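Local coordinates for secretory-abundant heat soluble protein 1 (Ramazzottius varieornatus, PDB 5XNA), which is secreted and acts as a molecular shield in water-deficient conditions, supporting desiccation tolerance, and has lipid-binding activity, at residues K11-D16 / K40-I45. Sequence-based numbering, arbitrary orientation.
Sequences KWESTD and KTFHKI. With MG (magnesium ion), chain E; SHV (heptanoic acid), chain O; EDO (1,2-ethanediol), chain F.
W12 and H43 form the hydrogen-bonded pair of an antiparallel two-strand contact between 11-15 and 42-45; the strand axes approach to 4.7 Å, with N-to-C directions 166° apart. W12 N donates a hydrogen bond to H43 O at 2.7 Å, and H43 N returns a bond to W12 O. S14 extends the pairing: its N donates to T41 O, while OG, set between the backbone N and the carbonyl carbon (chi1 60°), accepts from T41 N at 2.9 Å. The hydroxyl thus stands in for a main-chain acceptor where strand 42-45 gives way to loop. K40 folds back through bends at chi2 and chi3, bringing NZ to S14 O at 2.9 Å and, in a salt bridge, to E13 OE1 on the anti side of the carboxylate at 3.2 Å. An alanine in place of K40 would probably leave S14 O and E13 OE1 without this shared partner. E13 OE2 forms a second salt bridge, to K135. E13 also runs alongside the F42 ring, CG 3.7 Å from CE2, its carboxylate turned 42° from the ring plane. On this same face the aliphatic stems of K11 and K44 meet at CG. The other face carries W12 and H43 into the barrel, where H43 NE2 binds magnesium at 2.1 Å; Y134 OH and both carboxylate oxygens of heptanoic acid are the other ligands, and H54 is hydrogen-bonded to H43 ND1. The acid bound on this inner face is consistent with the lipid-binding cavity of the fatty-acid-binding-protein fold; T41 CG2 lies 3.9 Å from its C2. In the antiparallel sheet, strand 128-136 pairs with the far side of 11-15 and strand 52-58 with that of 42-45; helices 21-27 and 32-35 lie in the connection between the two segments.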
ATOM      1  N   LYS A  11      -8.861 -14.576 -18.121  1.00 23.64           N
ATOM      2  CA  LYS A  11      -9.793 -15.335 -17.290  1.00 24.12           C
ATOM      3  C   LYS A  11      -8.997 -16.243 -16.367  1.00 24.95           C
ATOM      4  O   LYS A  11      -8.301 -17.152 -16.835  1.00 28.66           O
ATOM      5  CB  LYS A  11     -10.753 -16.169 -18.145  1.00 23.98           C
ATOM      6  CG  LYS A  11     -11.492 -15.369 -19.198  1.00 38.09           C
ATOM      7  CD  LYS A  11     -12.383 -16.275 -20.053  1.00 40.57           C
ATOM      8  CE  LYS A  11     -13.244 -15.472 -21.009  1.00 48.59           C
ATOM      9  NZ  LYS A  11     -12.439 -14.610 -21.920  1.00 54.69           N
ATOM     10  N   TRP A  12      -9.110 -16.002 -15.063  1.00 24.10           N
ATOM     11  CA  TRP A  12      -8.312 -16.676 -14.046  1.00 18.97           C
ATOM     12  C   TRP A  12      -9.222 -17.494 -13.145  1.00 23.92           C
ATOM     13  O   TRP A  12     -10.338 -17.071 -12.833  1.00 25.09           O
ATOM     14  CB  TRP A  12      -7.527 -15.654 -13.203  1.00 18.23           C
ATOM     15  CG  TRP A  12      -6.699 -14.752 -14.028  1.00 19.89           C
ATOM     16  CD1 TRP A  12      -7.003 -13.478 -14.412  1.00 22.41           C
ATOM     17  CD2 TRP A  12      -5.402 -15.035 -14.561  1.00 23.72           C
ATOM     18  NE1 TRP A  12      -5.985 -12.958 -15.174  1.00 20.74           N
ATOM     19  CE2 TRP A  12      -4.988 -13.896 -15.279  1.00 26.33           C
ATOM     20  CE3 TRP A  12      -4.557 -16.153 -14.515  1.00 25.43           C
ATOM     21  CZ2 TRP A  12      -3.756 -13.829 -15.932  1.00 26.18           C
ATOM     22  CZ3 TRP A  12      -3.335 -16.087 -15.167  1.00 30.74           C
ATOM     23  CH2 TRP A  12      -2.948 -14.933 -15.866  1.00 22.33           C
ATOM     24  N   GLU A  13      -8.731 -18.642 -12.699  1.00 21.03           N
ATOM     25  CA  GLU A  13      -9.519 -19.593 -11.926  1.00 18.57           C
ATOM     26  C   GLU A  13      -8.708 -20.060 -10.729  1.00 20.68           C
ATOM     27  O   GLU A  13      -7.517 -20.355 -10.868  1.00 23.23           O
ATOM     28  CB  GLU A  13      -9.919 -20.782 -12.809  1.00 26.37           C
ATOM     29  CG  GLU A  13     -10.526 -21.955 -12.093  1.00 34.48           C
ATOM     30  CD  GLU A  13     -10.935 -23.036 -13.068  1.00 43.87           C
ATOM     31  OE1 GLU A  13     -11.432 -24.083 -12.619  1.00 42.04           O
ATOM     32  OE2 GLU A  13     -10.768 -22.816 -14.291  1.00 40.90           O
ATOM     33  N   SER A  14      -9.339 -20.115  -9.557  1.00 18.87           N
ATOM     34  CA  SER A  14      -8.579 -20.420  -8.349  1.00 19.57           C
ATOM     35  C   SER A  14      -8.100 -21.871  -8.360  1.00 28.11           C
ATOM     36  O   SER A  14      -8.683 -22.742  -9.011  1.00 25.35           O
ATOM     37  CB  SER A  14      -9.397 -20.136  -7.089  1.00 19.83           C
ATOM     38  OG  SER A  14     -10.587 -20.904  -7.036  1.00 20.60           O
ATOM     39  N   THR A  15      -7.009 -22.120  -7.633  1.00 23.23           N
ATOM     40  CA  THR A  15      -6.427 -23.450  -7.535  1.00 28.54           C
ATOM     41  C   THR A  15      -6.593 -23.971  -6.108  1.00 30.87           C
ATOM     42  O   THR A  15      -7.310 -23.391  -5.283  1.00 31.20           O
ATOM     43  CB  THR A  15      -4.952 -23.409  -7.949  1.00 26.72           C
ATOM     44  OG1 THR A  15      -4.214 -22.625  -7.001  1.00 26.08           O
ATOM     45  CG2 THR A  15      -4.793 -22.795  -9.334  1.00 31.10           C
ATOM     46  N   ASP A  16      -5.926 -25.086  -5.813  0.55 32.17           N
ATOM     47  CA  ASP A  16      -5.836 -25.552  -4.436  0.55 31.55           C
ATOM     48  C   ASP A  16      -4.797 -24.791  -3.622  0.55 32.70           C
ATOM     49  O   ASP A  16      -4.786 -24.913  -2.393  0.55 38.89           O
ATOM     50  CB  ASP A  16      -5.507 -27.050  -4.401  0.55 39.40           C
ATOM     51  CG  ASP A  16      -6.646 -27.909  -4.914  0.55 38.39           C
ATOM     52  OD1 ASP A  16      -7.817 -27.513  -4.737  0.55 39.42           O
ATOM     53  OD2 ASP A  16      -6.369 -28.983  -5.487  0.55 43.56           O
ATOM     54  N   LYS A  40     -14.218 -22.270  -5.270  1.00 19.84           N
ATOM     55  CA  LYS A  40     -13.818 -21.961  -6.635  1.00 20.96           C
ATOM     56  C   LYS A  40     -14.188 -20.524  -6.965  1.00 21.38           C
ATOM     57  O   LYS A  40     -15.344 -20.120  -6.814  1.00 21.71           O
ATOM     58  CB  LYS A  40     -14.489 -22.939  -7.604  1.00 19.46           C
ATOM     59  CG  LYS A  40     -14.198 -22.723  -9.079  1.00 27.41           C
ATOM     60  CD  LYS A  40     -12.725 -22.957  -9.446  1.00 34.04           C
ATOM     61  CE  LYS A  40     -12.210 -24.291  -8.935  1.00 34.67           C
ATOM     62  NZ  LYS A  40     -10.864 -24.602  -9.493  1.00 44.27           N
ATOM     63  N   THR A  41     -13.197 -19.752  -7.392  1.00 19.57           N
ATOM     64  CA  THR A  41     -13.323 -18.314  -7.575  1.00 20.66           C
ATOM     65  C   THR A  41     -12.732 -17.961  -8.930  1.00 21.53           C
ATOM     66  O   THR A  41     -11.700 -18.511  -9.317  1.00 20.87           O
ATOM     67  CB  THR A  41     -12.594 -17.543  -6.445  1.00 20.38           C
ATOM     68  OG1 THR A  41     -13.186 -17.873  -5.181  1.00 20.85           O
ATOM     69  CG2 THR A  41     -12.662 -16.008  -6.657  1.00 18.31           C
ATOM     70  N   PHE A  42     -13.396 -17.069  -9.660  1.00 19.23           N
ATOM     71  CA  PHE A  42     -12.913 -16.635 -10.961  1.00 18.93           C
ATOM     72  C   PHE A  42     -12.684 -15.136 -10.937  1.00 22.87           C
ATOM     73  O   PHE A  42     -13.497 -14.379 -10.394  1.00 19.93           O
ATOM     74  CB  PHE A  42     -13.888 -16.975 -12.089  1.00 19.44           C
ATOM     75  CG  PHE A  42     -14.183 -18.441 -12.212  1.00 22.17           C
ATOM     76  CD1 PHE A  42     -15.160 -19.024 -11.429  1.00 21.70           C
ATOM     77  CD2 PHE A  42     -13.492 -19.227 -13.120  1.00 25.23           C
ATOM     78  CE1 PHE A  42     -15.445 -20.380 -11.535  1.00 31.09           C
ATOM     79  CE2 PHE A  42     -13.768 -20.578 -13.227  1.00 27.29           C
ATOM     80  CZ  PHE A  42     -14.750 -21.154 -12.429  1.00 28.82           C
ATOM     81  N   HIS A  43     -11.564 -14.717 -11.518  1.00 19.38           N
ATOM     82  CA  HIS A  43     -11.297 -13.314 -11.796  1.00 20.66           C
ATOM     83  C   HIS A  43     -11.172 -13.177 -13.303  1.00 22.97           C
ATOM     84  O   HIS A  43     -10.332 -13.839 -13.918  1.00 20.42           O
ATOM     85  CB  HIS A  43     -10.006 -12.825 -11.120  1.00 15.98           C
ATOM     86  CG  HIS A  43     -10.114 -12.664  -9.637  1.00 18.70           C
ATOM     87  ND1 HIS A  43     -10.598 -11.518  -9.048  1.00 19.70           N
ATOM     88  CD2 HIS A  43      -9.784 -13.497  -8.622  1.00 23.34           C
ATOM     89  CE1 HIS A  43     -10.578 -11.655  -7.733  1.00 21.84           C
ATOM     90  NE2 HIS A  43     -10.082 -12.846  -7.450  1.00 24.94           N
ATOM     91  N   LYS A  44     -12.014 -12.337 -13.900  0.68 16.11           N
ATOM     92  CA  LYS A  44     -11.917 -12.028 -15.321  0.68 14.46           C
ATOM     93  C   LYS A  44     -11.650 -10.539 -15.442  0.68 17.31           C
ATOM     94  O   LYS A  44     -12.397  -9.724 -14.891  0.68 16.94           O
ATOM     95  CB  LYS A  44     -13.193 -12.432 -16.074  0.68 19.03           C
ATOM     96  CG  LYS A  44     -13.476 -13.927 -16.002  0.68 20.77           C
ATOM     97  CD  LYS A  44     -14.761 -14.321 -16.741  0.68 22.60           C
ATOM     98  CE  LYS A  44     -15.069 -15.789 -16.498  0.68 31.63           C
ATOM     99  NZ  LYS A  44     -16.394 -16.198 -17.042  0.68 37.72           N
ATOM    100  N   ILE A  45     -10.562 -10.187 -16.119  1.00 15.83           N
ATOM    101  CA  ILE A  45     -10.159  -8.800 -16.275  1.00 12.63           C
ATOM    102  C   ILE A  45      -9.924  -8.542 -17.752  1.00 17.22           C
ATOM    103  O   ILE A  45      -9.131  -9.248 -18.389  1.00 21.05           O
ATOM    104  CB  ILE A  45      -8.897  -8.472 -15.466  1.00 16.32           C
ATOM    105  CG1 ILE A  45      -9.116  -8.835 -13.992  1.00 18.18           C
ATOM    106  CG2 ILE A  45      -8.553  -7.013 -15.630  1.00 18.37           C
ATOM    107  CD1 ILE A  45      -7.851  -8.744 -13.102  1.00 25.89           C
TER
HETATM  108 MG    MG E 203      -9.642 -13.840  -5.645  1.00 24.87          MG
HETATM  109  C1  SHV O 213     -11.229 -13.505  -3.897  1.00 45.30           C
HETATM  110  O1  SHV O 213     -11.053 -12.400  -4.474  1.00 43.89           O
HETATM  111  O2  SHV O 213     -10.248 -14.277  -3.729  1.00 47.23           O
HETATM  112  C2  SHV O 213     -12.624 -13.898  -3.407  1.00 49.01           C
HETATM  113  C3  SHV O 213     -12.754 -13.609  -1.911  1.00 55.14           C
HETATM  114  C4  SHV O 213     -13.108 -12.139  -1.702  1.00 53.91           C
HETATM  115  C5  SHV O 213     -13.074 -11.798  -0.213  1.00 51.94           C
HETATM  116  C6  SHV O 213     -12.353 -10.464  -0.017  1.00 52.14           C
HETATM  117  C7  SHV O 213     -13.036  -9.637   1.070  1.00 49.28           C
HETATM  118  C1  EDO F 204      -7.795 -26.725  -8.725  0.55 42.79           C
HETATM  119  O1  EDO F 204      -8.693 -26.482  -9.817  0.55 41.67           O
HETATM  120  C2  EDO F 204      -6.358 -26.821  -9.233  0.55 36.45           C
HETATM  121  O2  EDO F 204      -5.470 -27.092  -8.138  0.55 37.53           O